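Local coordinates for long form salivary protein D7L1 (Anopheles stephensi, PDB 3NHI) that modulates mosquito blood feeding by binding and sequestering host mediators, among them cysteinyl leukotrienes and stable analogues of thromboxane A2, at residues A[162-167]-A[184-189]; A[178-183]-A[237-242]; A[155-160]-A[291-296]; A[228-233]-A[243-248]. All coordinates share one frame; numbering follows the deposited sequence. Where two conformers were deposited one is given.

Interaction 1: residues A[162-167]-A[184-189]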
loop_
_atom_site.group_PDB
_atom_site.type_symbol
_atom_site.label_atom_id
_atom_site.label_comp_id
_atom_site.label_asym_id
_atom_site.label_seq_id
_atom_site.Cartn_x
_atom_site.Cartn_y
_atom_site.Cartn_z
ATOM N N ARG A 162 -14.920 -8.815 8.286
ATOM C CA ARG A 162 -14.385 -10.161 8.469
ATOM C C ARG A 162 -14.159 -10.564 9.924
ATOM O O ARG A 162 -14.148 -11.750 10.244
ATOM C CB ARG A 162 -13.156 -10.369 7.602
ATOM C CG ARG A 162 -13.583 -10.641 6.186
ATOM C CD ARG A 162 -12.753 -9.915 5.195
ATOM N NE ARG A 162 -13.356 -10.055 3.875
ATOM C CZ ARG A 162 -14.149 -9.158 3.296
ATOM N NH1 ARG A 162 -14.454 -8.003 3.891
ATOM N NH2 ARG A 162 -14.636 -9.425 2.093
ATOM N N ALA A 163 -14.020 -9.577 10.799
ATOM C CA ALA A 163 -13.866 -9.841 12.227
ATOM C C ALA A 163 -15.187 -10.165 12.927
ATOM O O ALA A 163 -15.225 -11.026 13.813
ATOM C CB ALA A 163 -13.188 -8.660 12.904
ATOM N N TRP A 164 -16.247 -9.461 12.538
ATOM C CA TRP A 164 -17.593 -9.698 13.053
ATOM C C TRP A 164 -18.471 -10.227 11.928
ATOM O O TRP A 164 -19.169 -9.462 11.250
ATOM C CB TRP A 164 -18.196 -8.417 13.643
ATOM C CG TRP A 164 -17.577 -7.982 14.942
ATOM C CD1 TRP A 164 -17.906 -8.417 16.196
ATOM C CD2 TRP A 164 -16.539 -7.004 15.119
ATOM N NE1 TRP A 164 -17.147 -7.771 17.137
ATOM C CE2 TRP A 164 -16.294 -6.901 16.504
ATOM C CE3 TRP A 164 -15.800 -6.199 14.239
ATOM C CZ2 TRP A 164 -15.329 -6.032 17.032
ATOM C CZ3 TRP A 164 -14.848 -5.335 14.760
ATOM C CH2 TRP A 164 -14.618 -5.262 16.145
ATOM N N LYS A 165 -18.418 -11.538 11.730
ATOM C CA LYS A 165 -19.160 -12.190 10.652
ATOM C C LYS A 165 -20.076 -13.296 11.194
ATOM O O LYS A 165 -20.613 -14.108 10.432
ATOM C CB LYS A 165 -18.192 -12.726 9.580
ATOM C CG LYS A 165 -17.240 -13.830 10.050
ATOM C CD LYS A 165 -16.308 -14.273 8.918
ATOM C CE LYS A 165 -15.791 -15.706 9.090
ATOM N NZ LYS A 165 -15.057 -15.965 10.363
ATOM N N GLY A 166 -20.260 -13.309 12.511
ATOM C CA GLY A 166 -21.121 -14.293 13.166
ATOM C C GLY A 166 -22.370 -13.664 13.751
ATOM O O GLY A 166 -22.874 -12.660 13.236
ATOM N N ASN A 167 -22.866 -14.249 14.837
ATOM C CA ASN A 167 -24.067 -13.742 15.499
ATOM C C ASN A 167 -23.833 -12.468 16.314
ATOM O O ASN A 167 -24.735 -11.630 16.430
ATOM C CB ASN A 167 -24.704 -14.823 16.377
ATOM C CG ASN A 167 -25.476 -15.863 15.570
ATOM O OD1 ASN A 167 -25.649 -15.739 14.355
ATOM N ND2 ASN A 167 -25.950 -16.895 16.254
ATOM N N PRO A 184 -11.898 -11.333 21.020
ATOM C CA PRO A 184 -11.195 -11.982 19.909
ATOM C C PRO A 184 -11.482 -11.287 18.583
ATOM O O PRO A 184 -10.600 -11.209 17.731
ATOM C CB PRO A 184 -11.757 -13.408 19.902
ATOM C CG PRO A 184 -12.936 -13.389 20.824
ATOM C CD PRO A 184 -12.732 -12.278 21.789
ATOM N N GLU A 185 -12.685 -10.745 18.433
ATOM C CA GLU A 185 -13.054 -10.057 17.200
ATOM C C GLU A 185 -12.285 -8.745 17.039
ATOM O O GLU A 185 -11.806 -8.423 15.947
ATOM C CB GLU A 185 -14.565 -9.805 17.143
ATOM C CG GLU A 185 -15.447 -11.070 17.095
ATOM C CD GLU A 185 -15.778 -11.631 18.468
ATOM O OE1 GLU A 185 -15.352 -11.062 19.498
ATOM O OE2 GLU A 185 -16.476 -12.660 18.498
ATOM N N LEU A 186 -12.169 -7.978 18.113
ATOM C CA LEU A 186 -11.412 -6.732 18.053
ATOM C C LEU A 186 -9.937 -7.001 17.761
ATOM O O LEU A 186 -9.320 -6.301 16.947
ATOM C CB LEU A 186 -11.584 -5.916 19.340
ATOM C CG LEU A 186 -10.888 -4.550 19.367
ATOM C CD1 LEU A 186 -11.382 -3.622 18.255
ATOM C CD2 LEU A 186 -11.118 -3.913 20.720
ATOM N N LYS A 187 -9.370 -8.016 18.404
ATOM C CA LYS A 187 -7.982 -8.369 18.145
ATOM C C LYS A 187 -7.784 -8.743 16.676
ATOM O O LYS A 187 -6.795 -8.332 16.057
ATOM C CB LYS A 187 -7.509 -9.502 19.061
ATOM C CG LYS A 187 -7.504 -9.104 20.531
ATOM C CD LYS A 187 -7.037 -10.248 21.415
ATOM C CE LYS A 187 -6.962 -9.820 22.867
ATOM N NZ LYS A 187 -6.801 -11.005 23.767
ATOM N N ASP A 188 -8.718 -9.507 16.119
ATOM C CA ASP A 188 -8.644 -9.882 14.717
ATOM C C ASP A 188 -8.747 -8.664 13.800
ATOM O O ASP A 188 -7.929 -8.497 12.879
ATOM C CB ASP A 188 -9.720 -10.903 14.357
ATOM C CG ASP A 188 -9.600 -11.359 12.925
ATOM O OD1 ASP A 188 -8.668 -12.145 12.628
ATOM O OD2 ASP A 188 -10.398 -10.910 12.084
ATOM N N ALA A 189 -9.750 -7.817 14.040
ATOM C CA ALA A 189 -9.916 -6.610 13.248
ATOM C C ALA A 189 -8.644 -5.766 13.253
ATOM O O ALA A 189 -8.194 -5.307 12.194
ATOM C CB ALA A 189 -11.103 -5.793 13.748
HETATM O O HOH W 1 -11.046 -12.822 10.149
HETATM O O HOH W 2 -17.033 -8.491 19.940
#
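Asp188 OD2 accepts a hydrogen bond from water 1 at 2.8 Å, and the same water donates a second, longer one to Arg162 O at 3.3 Å. No direct hydrogen bond joins the segments, so this water and a second one carry the polar part of the contact. Water 2 lies in the plane of the Trp164 indole, at its edge, accepting from NE1 at 2.9 Å and donating to Glu185 OE1. The rest of the contact is packing, largely of carbon atoms. Glu185 CB sits over one face of the indole, 3.5 Å from the centroid of the five-membered ring and 24° off its normal, a CH-pi contact. The Glu185 chain then bends at CD (chi2 86°), and its carboxylate plane lies only 12° from that of the ring. At the other end of the indole, CZ3 comes within 3.9 Å of Ala189 CB, which also meets Ala163 CB at 3.6 Å. The contact illustrates how the residue that follows a helix can lay its indole over the next helix: the last turn of helix 155-163 packs on the start of helix 184-196, Trp172 meets the indole, and Leu186 continues toward Tyr239 of helix 238-246.

Interaction 2: residues A[178-183]-A[237-242]. With SO4 (sulfate ion), chain D.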
loop_
_atom_site.group_PDB
_atom_site.type_symbol
_atom_site.label_atom_id
_atom_site.label_comp_id
_atom_site.label_asym_id
_atom_site.label_seq_id
_atom_site.Cartn_x
_atom_site.Cartn_y
_atom_site.Cartn_z
ATOM N N TYR A 178 -12.801 3.833 20.026
ATOM C CA TYR A 178 -11.533 3.358 20.566
ATOM C C TYR A 178 -11.696 2.562 21.856
ATOM O O TYR A 178 -10.739 2.397 22.616
ATOM C CB TYR A 178 -10.548 4.530 20.696
ATOM C CG TYR A 178 -10.039 4.958 19.342
ATOM C CD1 TYR A 178 -8.887 4.396 18.810
ATOM C CD2 TYR A 178 -10.745 5.881 18.566
ATOM C CE1 TYR A 178 -8.426 4.759 17.550
ATOM C CE2 TYR A 178 -10.292 6.251 17.300
ATOM C CZ TYR A 178 -9.130 5.683 16.802
ATOM O OH TYR A 178 -8.653 6.020 15.554
ATOM N N LYS A 179 -12.898 2.034 22.071
ATOM C CA LYS A 179 -13.168 1.217 23.252
ATOM C C LYS A 179 -12.332 -0.056 23.188
ATOM O O LYS A 179 -12.351 -0.775 22.183
ATOM C CB LYS A 179 -14.647 0.872 23.321
ATOM C CG LYS A 179 -15.050 0.050 24.543
ATOM C CD LYS A 179 -16.495 -0.438 24.455
ATOM C CE LYS A 179 -17.487 0.713 24.528
ATOM N NZ LYS A 179 -17.569 1.275 25.903
ATOM N N LEU A 180 -11.579 -0.311 24.254
ATOM C CA LEU A 180 -10.715 -1.485 24.316
ATOM C C LEU A 180 -11.400 -2.612 25.085
ATOM O O LEU A 180 -11.564 -2.535 26.305
ATOM C CB LEU A 180 -9.366 -1.125 24.941
ATOM C CG LEU A 180 -8.610 0.022 24.249
ATOM C CD1 LEU A 180 -7.363 0.389 25.054
ATOM C CD2 LEU A 180 -8.270 -0.318 22.793
ATOM N N THR A 181 -11.806 -3.649 24.361
ATOM C CA THR A 181 -12.554 -4.763 24.952
ATOM C C THR A 181 -11.733 -6.037 25.109
ATOM O O THR A 181 -12.132 -6.953 25.823
ATOM C CB THR A 181 -13.755 -5.122 24.083
ATOM O OG1 THR A 181 -13.278 -5.501 22.781
ATOM C CG2 THR A 181 -14.712 -3.936 23.974
ATOM N N GLY A 182 -10.609 -6.117 24.397
ATOM C CA GLY A 182 -9.826 -7.348 24.343
ATOM C C GLY A 182 -10.569 -8.537 23.752
ATOM O O GLY A 182 -10.185 -9.676 23.982
ATOM N N SER A 183 -11.632 -8.279 22.997
ATOM C CA SER A 183 -12.418 -9.374 22.427
ATOM C C SER A 183 -11.640 -10.036 21.286
ATOM O O SER A 183 -10.812 -9.380 20.648
ATOM C CB SER A 183 -13.766 -8.877 21.919
ATOM O OG SER A 183 -13.597 -8.063 20.770
ATOM N N GLU A 237 1.671 -8.498 19.386
ATOM C CA GLU A 237 0.518 -8.570 18.488
ATOM C C GLU A 237 0.053 -7.170 18.130
ATOM O O GLU A 237 0.233 -6.229 18.913
ATOM C CB GLU A 237 -0.630 -9.351 19.129
ATOM C CG GLU A 237 -0.254 -10.792 19.439
ATOM C CD GLU A 237 -1.355 -11.606 20.089
ATOM O OE1 GLU A 237 -2.476 -11.087 20.295
ATOM O OE2 GLU A 237 -1.083 -12.788 20.402
ATOM N N ALA A 238 -0.549 -7.031 16.947
ATOM C CA ALA A 238 -1.130 -5.759 16.536
ATOM C C ALA A 238 -1.978 -5.134 17.643
ATOM O O ALA A 238 -1.818 -3.955 17.959
ATOM C CB ALA A 238 -1.954 -5.935 15.274
ATOM N N TYR A 239 -2.869 -5.931 18.238
ATOM C CA TYR A 239 -3.732 -5.439 19.309
ATOM C C TYR A 239 -2.959 -4.881 20.494
ATOM O O TYR A 239 -3.367 -3.870 21.070
ATOM C CB TYR A 239 -4.717 -6.516 19.772
ATOM C CG TYR A 239 -5.709 -5.980 20.773
ATOM C CD1 TYR A 239 -6.715 -5.091 20.374
ATOM C CD2 TYR A 239 -5.617 -6.316 22.120
ATOM C CE1 TYR A 239 -7.629 -4.577 21.286
ATOM C CE2 TYR A 239 -6.525 -5.816 23.037
ATOM C CZ TYR A 239 -7.524 -4.939 22.615
ATOM O OH TYR A 239 -8.416 -4.424 23.526
ATOM N N ASP A 240 -1.832 -5.509 20.831
ATOM C CA ASP A 240 -0.990 -5.007 21.922
ATOM C C ASP A 240 -0.483 -3.598 21.652
ATOM O O ASP A 240 -0.578 -2.723 22.522
ATOM C CB ASP A 240 0.172 -5.953 22.203
ATOM C CG ASP A 240 -0.289 -7.348 22.564
ATOM O OD1 ASP A 240 -1.259 -7.478 23.345
ATOM O OD2 ASP A 240 0.326 -8.312 22.074
ATOM N N TYR A 241 0.025 -3.364 20.439
ATOM C CA TYR A 241 0.522 -2.037 20.066
ATOM C C TYR A 241 -0.590 -1.000 20.029
ATOM O O TYR A 241 -0.419 0.118 20.490
ATOM C CB TYR A 241 1.263 -2.082 18.726
ATOM C CG TYR A 241 2.497 -2.950 18.762
ATOM C CD1 TYR A 241 2.581 -4.093 17.976
ATOM C CD2 TYR A 241 3.556 -2.647 19.611
ATOM C CE1 TYR A 241 3.701 -4.913 18.024
ATOM C CE2 TYR A 241 4.689 -3.447 19.654
ATOM C CZ TYR A 241 4.758 -4.576 18.851
ATOM O OH TYR A 241 5.867 -5.396 18.896
ATOM N N TYR A 242 -1.738 -1.401 19.498
ATOM C CA TYR A 242 -2.918 -0.557 19.475
ATOM C C TYR A 242 -3.317 -0.111 20.896
ATOM O O TYR A 242 -3.536 1.078 21.127
ATOM C CB TYR A 242 -4.034 -1.340 18.788
ATOM C CG TYR A 242 -5.394 -0.691 18.730
ATOM C CD1 TYR A 242 -5.639 0.431 17.937
ATOM C CD2 TYR A 242 -6.455 -1.228 19.450
ATOM C CE1 TYR A 242 -6.898 1.005 17.880
ATOM C CE2 TYR A 242 -7.720 -0.666 19.386
ATOM C CZ TYR A 242 -7.937 0.447 18.603
ATOM O OH TYR A 242 -9.189 1.023 18.542
HETATM S S SO4 D . -13.370 7.425 21.459
HETATM O O1 SO4 D . -12.585 6.840 22.540
HETATM O O2 SO4 D . -13.870 6.368 20.592
HETATM O O3 SO4 D . -12.532 8.336 20.682
HETATM O O4 SO4 D . -14.493 8.164 22.029
HETATM O O HOH W 3 -11.427 -0.109 19.525
#
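Tyr239 and Tyr242 both set CG anti to the backbone N (chi1 -174° and 176°), and from there the two phenols, one helical turn apart, extend from helix 238-246 to the loop. Tyr239 OH receives the Gly182 N-H at 2.9 Å; the bond is bent, with 135° at the hydrogen. Leu180 takes part with two atoms, its CB at 3.7 Å from Tyr239 OH and its CD2 at 3.5 Å from Tyr242 CE2. Tyr178 crosses Tyr242 at about a right angle, CD1 standing 3.4 Å from Tyr242 OH. Water 3 lies between that hydroxyl, at 2.7 Å, and Lys179 O, and can link the phenol to the loop backbone. Tyr178 OH is held by Asp259 and Arg176, while its backbone N donates to O2 of a sulfate ion, probably from the crystallisation liquor, that Arg177 and Lys255 also bind. Around Gly182, whose positive phi suits a glycine, Thr181 OG1 accepts from Ser183 N at 3.2 Å; Glu171 bonds both Thr181 OG1 and Ser183 OG. This is an ST turn leading straight into an N-cap, where Ser183 OG receives Leu186 N at the start of helix 184-196 in this all-helical, odorant-binding-protein-like fold.

Interaction 3: residues A[155-160]-A[291-296]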
loop_
_atom_site.group_PDB
_atom_site.type_symbol
_atom_site.label_atom_id
_atom_site.label_comp_id
_atom_site.label_asym_id
_atom_site.label_seq_id
_atom_site.Cartn_x
_atom_site.Cartn_y
_atom_site.Cartn_z
ATOM N N PHE A 155 -9.558 0.009 5.024
ATOM C CA PHE A 155 -9.157 -1.227 5.670
ATOM C C PHE A 155 -9.941 -1.486 6.941
ATOM O O PHE A 155 -10.283 -2.632 7.227
ATOM C CB PHE A 155 -7.639 -1.331 5.892
ATOM C CG PHE A 155 -6.962 -2.203 4.871
ATOM C CD1 PHE A 155 -7.246 -3.571 4.827
ATOM C CD2 PHE A 155 -6.075 -1.664 3.928
ATOM C CE1 PHE A 155 -6.671 -4.393 3.853
ATOM C CE2 PHE A 155 -5.488 -2.488 2.954
ATOM C CZ PHE A 155 -5.782 -3.851 2.921
ATOM N N HIS A 156 -10.270 -0.422 7.675
ATOM C CA HIS A 156 -11.026 -0.614 8.908
ATOM C C HIS A 156 -12.392 -1.245 8.623
ATOM O O HIS A 156 -12.815 -2.136 9.351
ATOM C CB HIS A 156 -11.176 0.699 9.676
ATOM C CG HIS A 156 -9.874 1.370 9.990
ATOM N ND1 HIS A 156 -8.974 1.742 9.013
ATOM C CD2 HIS A 156 -9.341 1.774 11.168
ATOM C CE1 HIS A 156 -7.928 2.319 9.584
ATOM N NE2 HIS A 156 -8.129 2.354 10.890
ATOM N N ALA A 157 -13.066 -0.806 7.561
ATOM C CA ALA A 157 -14.363 -1.381 7.205
ATOM C C ALA A 157 -14.240 -2.793 6.648
ATOM O O ALA A 157 -15.039 -3.672 7.000
ATOM C CB ALA A 157 -15.084 -0.482 6.220
ATOM N N TYR A 158 -13.258 -3.005 5.773
ATOM C CA TYR A 158 -12.989 -4.326 5.231
ATOM C C TYR A 158 -12.738 -5.334 6.359
ATOM O O TYR A 158 -13.307 -6.436 6.376
ATOM C CB TYR A 158 -11.791 -4.260 4.269
ATOM C CG TYR A 158 -11.305 -5.617 3.834
ATOM C CD1 TYR A 158 -11.828 -6.239 2.704
ATOM C CD2 TYR A 158 -10.339 -6.303 4.583
ATOM C CE1 TYR A 158 -11.383 -7.509 2.313
ATOM C CE2 TYR A 158 -9.904 -7.561 4.211
ATOM C CZ TYR A 158 -10.423 -8.156 3.086
ATOM O OH TYR A 158 -9.968 -9.415 2.748
ATOM N N CYS A 159 -11.899 -4.941 7.312
ATOM C CA CYS A 159 -11.515 -5.808 8.418
ATOM C C CYS A 159 -12.658 -6.027 9.409
ATOM O O CYS A 159 -12.816 -7.130 9.931
ATOM C CB CYS A 159 -10.286 -5.234 9.118
ATOM S SG CYS A 159 -8.814 -5.192 8.047
ATOM N N GLU A 160 -13.455 -4.988 9.662
ATOM C CA GLU A 160 -14.651 -5.129 10.506
ATOM C C GLU A 160 -15.580 -6.232 9.982
ATOM O O GLU A 160 -16.048 -7.076 10.756
ATOM C CB GLU A 160 -15.398 -3.798 10.608
ATOM C CG GLU A 160 -16.646 -3.858 11.501
ATOM C CD GLU A 160 -17.562 -2.653 11.369
ATOM O OE1 GLU A 160 -17.365 -1.828 10.455
ATOM O OE2 GLU A 160 -18.498 -2.539 12.189
ATOM N N ASN A 291 -16.844 4.008 1.812
ATOM C CA ASN A 291 -17.232 2.848 2.596
ATOM C C ASN A 291 -16.268 2.695 3.776
ATOM O O ASN A 291 -15.272 1.974 3.709
ATOM C CB ASN A 291 -17.277 1.600 1.706
ATOM C CG ASN A 291 -17.688 0.340 2.460
ATOM O OD1 ASN A 291 -18.153 0.390 3.593
ATOM N ND2 ASN A 291 -17.504 -0.804 1.815
ATOM N N THR A 292 -16.585 3.399 4.857
ATOM C CA THR A 292 -15.710 3.483 6.029
ATOM C C THR A 292 -16.484 3.165 7.308
ATOM O O THR A 292 -17.683 2.863 7.273
ATOM C CB THR A 292 -15.106 4.890 6.197
ATOM O OG1 THR A 292 -16.150 5.791 6.583
ATOM C CG2 THR A 292 -14.455 5.366 4.918
ATOM N N THR A 293 -15.794 3.256 8.442
ATOM C CA THR A 293 -16.388 2.957 9.740
ATOM C C THR A 293 -16.791 4.226 10.488
ATOM O O THR A 293 -17.002 4.197 11.696
ATOM C CB THR A 293 -15.439 2.109 10.621
ATOM O OG1 THR A 293 -14.222 2.825 10.857
ATOM C CG2 THR A 293 -15.134 0.768 9.974
ATOM N N VAL A 294 -16.929 5.325 9.753
ATOM C CA VAL A 294 -17.267 6.633 10.331
ATOM C C VAL A 294 -18.685 6.664 10.918
ATOM O O VAL A 294 -19.558 5.899 10.500
ATOM C CB VAL A 294 -17.062 7.768 9.276
ATOM C CG1 VAL A 294 -18.193 7.790 8.247
ATOM C CG2 VAL A 294 -16.897 9.138 9.950
ATOM N N HIS A 295 -18.883 7.549 11.894
ATOM C CA HIS A 295 -20.198 7.818 12.476
ATOM C C HIS A 295 -21.012 8.740 11.575
ATOM O O HIS A 295 -20.528 9.788 11.136
ATOM C CB HIS A 295 -20.059 8.472 13.851
ATOM C CG HIS A 295 -19.494 7.568 14.901
ATOM N ND1 HIS A 295 -18.161 7.221 14.947
ATOM C CD2 HIS A 295 -20.080 6.958 15.960
ATOM C CE1 HIS A 295 -17.951 6.431 15.984
ATOM N NE2 HIS A 295 -19.100 6.252 16.613
ATOM N N PHE A 296 -22.251 8.340 11.314
ATOM C CA PHE A 296 -23.186 9.143 10.523
ATOM C C PHE A 296 -24.243 9.812 11.397
ATOM O O PHE A 296 -24.323 9.558 12.605
ATOM C CB PHE A 296 -23.856 8.273 9.460
ATOM C CG PHE A 296 -22.934 7.842 8.358
ATOM C CD1 PHE A 296 -22.279 6.613 8.413
ATOM C CD2 PHE A 296 -22.719 8.664 7.256
ATOM C CE1 PHE A 296 -21.430 6.210 7.388
ATOM C CE2 PHE A 296 -21.866 8.270 6.229
ATOM C CZ PHE A 296 -21.221 7.046 6.291
#
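Ala157 and its neighbours on helix 155-163 meet Asn291 and Thr293 of the C-terminal tail in a van der Waals contact, with no hydrogen bond running directly between the segments. The methyl of Thr293 does most of the work. Its CG2 lies 3.5 Å from Ala157 N and 3.7 Å from His156 C, pressed against the helix backbone, and Glu160 OE1 reaches it at 3.5 Å. Glu160 and Thr293 slide past each other in opposite directions, the glutamate extended with CG anti to the backbone N (chi1 -179°) and its other oxygen, OE2, bonded to Ser170. One turn away from Glu160, Ala157 CB packs 3.5 Å from Asn291 O and 4.0 Å from Thr293 CG2. The threonine is thus two-sided: the methyl serves the helix, while OG1 is gripped by Glu262 of helix 251-266 and by Arg176. Backbone bonds from Asn291 to Gly152 and Ser154 join the tail to the residues just before that helix; the Asn291 side chain lies about 9 Å from that of Lys151, which binds leukotriene C4 and thromboxane A2. Thr292 points its side chain away from the helix: OG1 accepts from Val294 N at 3.3 Å and bonds with Met287 O. This ST turn shapes the tail locally, and the contact itself is a C-terminal tail, after helix 280-288, packed on helix 155-163 of an odorant-binding-protein-like fold.

Interaction 4: residues A[228-233]-A[243-248]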
loop_
_atom_site.group_PDB
_atom_site.type_symbol
_atom_site.label_atom_id
_atom_site.label_comp_id
_atom_site.label_asym_id
_atom_site.label_seq_id
_atom_site.Cartn_x
_atom_site.Cartn_y
_atom_site.Cartn_z
ATOM N N SER A 228 8.971 5.491 21.736
ATOM C CA SER A 228 9.005 5.071 23.140
ATOM C C SER A 228 7.789 4.225 23.530
ATOM O O SER A 228 7.908 3.212 24.214
ATOM C CB SER A 228 9.093 6.296 24.056
ATOM O OG SER A 228 8.981 5.929 25.420
ATOM N N VAL A 229 6.602 4.658 23.114
ATOM C CA VAL A 229 5.372 3.937 23.443
ATOM C C VAL A 229 5.372 2.542 22.807
ATOM O O VAL A 229 5.009 1.553 23.454
ATOM C CB VAL A 229 4.126 4.758 23.042
ATOM C CG1 VAL A 229 2.871 3.914 23.097
ATOM C CG2 VAL A 229 3.987 5.979 23.949
ATOM N N LEU A 230 5.803 2.455 21.552
ATOM C CA LEU A 230 5.889 1.154 20.896
ATOM C C LEU A 230 6.970 0.277 21.531
ATOM O O LEU A 230 6.761 -0.923 21.758
ATOM C CB LEU A 230 6.141 1.324 19.398
ATOM C CG LEU A 230 5.002 1.976 18.606
ATOM C CD1 LEU A 230 5.463 2.348 17.204
ATOM C CD2 LEU A 230 3.760 1.078 18.551
ATOM N N ALA A 231 8.106 0.891 21.869
ATOM C CA ALA A 231 9.246 0.155 22.398
ATOM C C ALA A 231 8.948 -0.475 23.750
ATOM O O ALA A 231 9.415 -1.581 24.040
ATOM C CB ALA A 231 10.453 1.064 22.499
ATOM N N SER A 232 8.170 0.243 24.560
ATOM C CA SER A 232 7.869 -0.200 25.922
ATOM C C SER A 232 6.617 -1.081 25.979
ATOM O O SER A 232 6.245 -1.570 27.045
ATOM C CB SER A 232 7.734 0.997 26.872
ATOM O OG SER A 232 6.640 1.817 26.519
ATOM N N CYS A 233 5.975 -1.292 24.837
ATOM C CA CYS A 233 4.780 -2.112 24.775
ATOM C C CYS A 233 5.138 -3.577 24.977
ATOM O O CYS A 233 5.937 -4.129 24.222
ATOM C CB CYS A 233 4.096 -1.918 23.417
ATOM S SG CYS A 233 2.375 -2.467 23.358
ATOM N N VAL A 243 -3.390 -1.066 21.825
ATOM C CA VAL A 243 -3.685 -0.771 23.233
ATOM C C VAL A 243 -2.637 0.171 23.825
ATOM O O VAL A 243 -2.977 1.151 24.505
ATOM C CB VAL A 243 -3.790 -2.066 24.077
ATOM C CG1 VAL A 243 -3.766 -1.743 25.572
ATOM C CG2 VAL A 243 -5.053 -2.825 23.740
ATOM N N CYS A 244 -1.364 -0.099 23.547
ATOM C CA CYS A 244 -0.311 0.774 24.070
ATOM C C CYS A 244 -0.460 2.219 23.589
ATOM O O CYS A 244 -0.298 3.150 24.373
ATOM C CB CYS A 244 1.076 0.240 23.730
ATOM S SG CYS A 244 1.455 -1.234 24.687
ATOM N N LEU A 245 -0.779 2.399 22.305
ATOM C CA LEU A 245 -0.940 3.737 21.740
ATOM C C LEU A 245 -2.173 4.427 22.302
ATOM O O LEU A 245 -2.108 5.591 22.722
ATOM C CB LEU A 245 -1.016 3.661 20.212
ATOM C CG LEU A 245 0.303 3.274 19.536
ATOM C CD1 LEU A 245 0.037 2.704 18.150
ATOM C CD2 LEU A 245 1.281 4.440 19.478
ATOM N N VAL A 246 -3.281 3.697 22.353
ATOM C CA VAL A 246 -4.548 4.277 22.795
ATOM C C VAL A 246 -4.475 4.691 24.264
ATOM O O VAL A 246 -4.976 5.756 24.633
ATOM C CB VAL A 246 -5.730 3.315 22.537
ATOM C CG1 VAL A 246 -6.996 3.792 23.270
ATOM C CG2 VAL A 246 -5.994 3.194 21.031
ATOM N N ASN A 247 -3.806 3.891 25.089
ATOM C CA ASN A 247 -3.757 4.174 26.522
ATOM C C ASN A 247 -2.613 5.085 26.968
ATOM O O ASN A 247 -2.456 5.350 28.162
ATOM C CB ASN A 247 -3.790 2.878 27.326
ATOM C CG ASN A 247 -5.191 2.292 27.419
ATOM O OD1 ASN A 247 -6.179 2.970 27.133
ATOM N ND2 ASN A 247 -5.283 1.038 27.834
ATOM N N SER A 248 -1.872 5.608 26.003
ATOM C CA SER A 248 -0.726 6.482 26.253
ATOM C C SER A 248 -1.090 7.964 26.207
ATOM O O SER A 248 -2.206 8.333 25.834
ATOM C CB SER A 248 0.344 6.225 25.192
ATOM O OG SER A 248 -0.036 6.828 23.961
#
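Val229, in the last turn of helix 223-231, divides its two methyls between different parts of the second segment. CG1, anti to the backbone N, approaches Cys244 O at 3.5 Å and Leu245 CD2 at 4.0 Å, whereas CG2 lies 3.9 Å from Ser248 CB. Leu230 comes next and turns to the buried side: its CD2 touches Leu245 CD1 at 4.1 Å, the two leucine chains crossing obliquely, with Val207 and Ile210 of helix 207-216 also against Leu230 and Phe254 against Leu245. The helix ends at Ala231, and Cys233 follows in the loop. There SG stands anti to the backbone N (chi1 -163°) and joins Cys244 SG at 2.0 Å. The C-S-S-C torsion of 85° is close to the relaxed value near a right angle and, being positive, gives the bridge a right-handed twist. Ser248, which Val229 CG2 touches, donates through OG to Leu245 O at 2.7 Å and also bonds with Leu250 N, so that the hydroxyl closes off one helix and caps the turn into the next. The chemistry is therefore of two kinds: aliphatic packing that sets helix 223-231 against helix 238-246, and one covalent bridge that limits how far the end of the first can part from the second, as suits a secreted protein.

In the fold
All four contacts lie in the half of the chain away from the bound hydroxyeicosatetraenoic acid, whose pocket draws on residues between 12 and 151. Interaction 3 comes nearest to an annotated ligand site, through Asn291 and Lys151; the others are structural packing. Interactions 1 and 3 share helix 155-163, their centres 13 Å apart, with Ala189 O 3.7 Å from Cys159 CB. Interaction 2 links 1 to 4: Leu186 CD2 packs 3.6 Å from Tyr239 CE1, and Asp240 O lies 3.1 Å from Cys233 SG. Interactions 2 and 4 share helix 238-246, their centres 11 Å apart. Interactions 3 and 4, with centres 24 Å apart, do not touch.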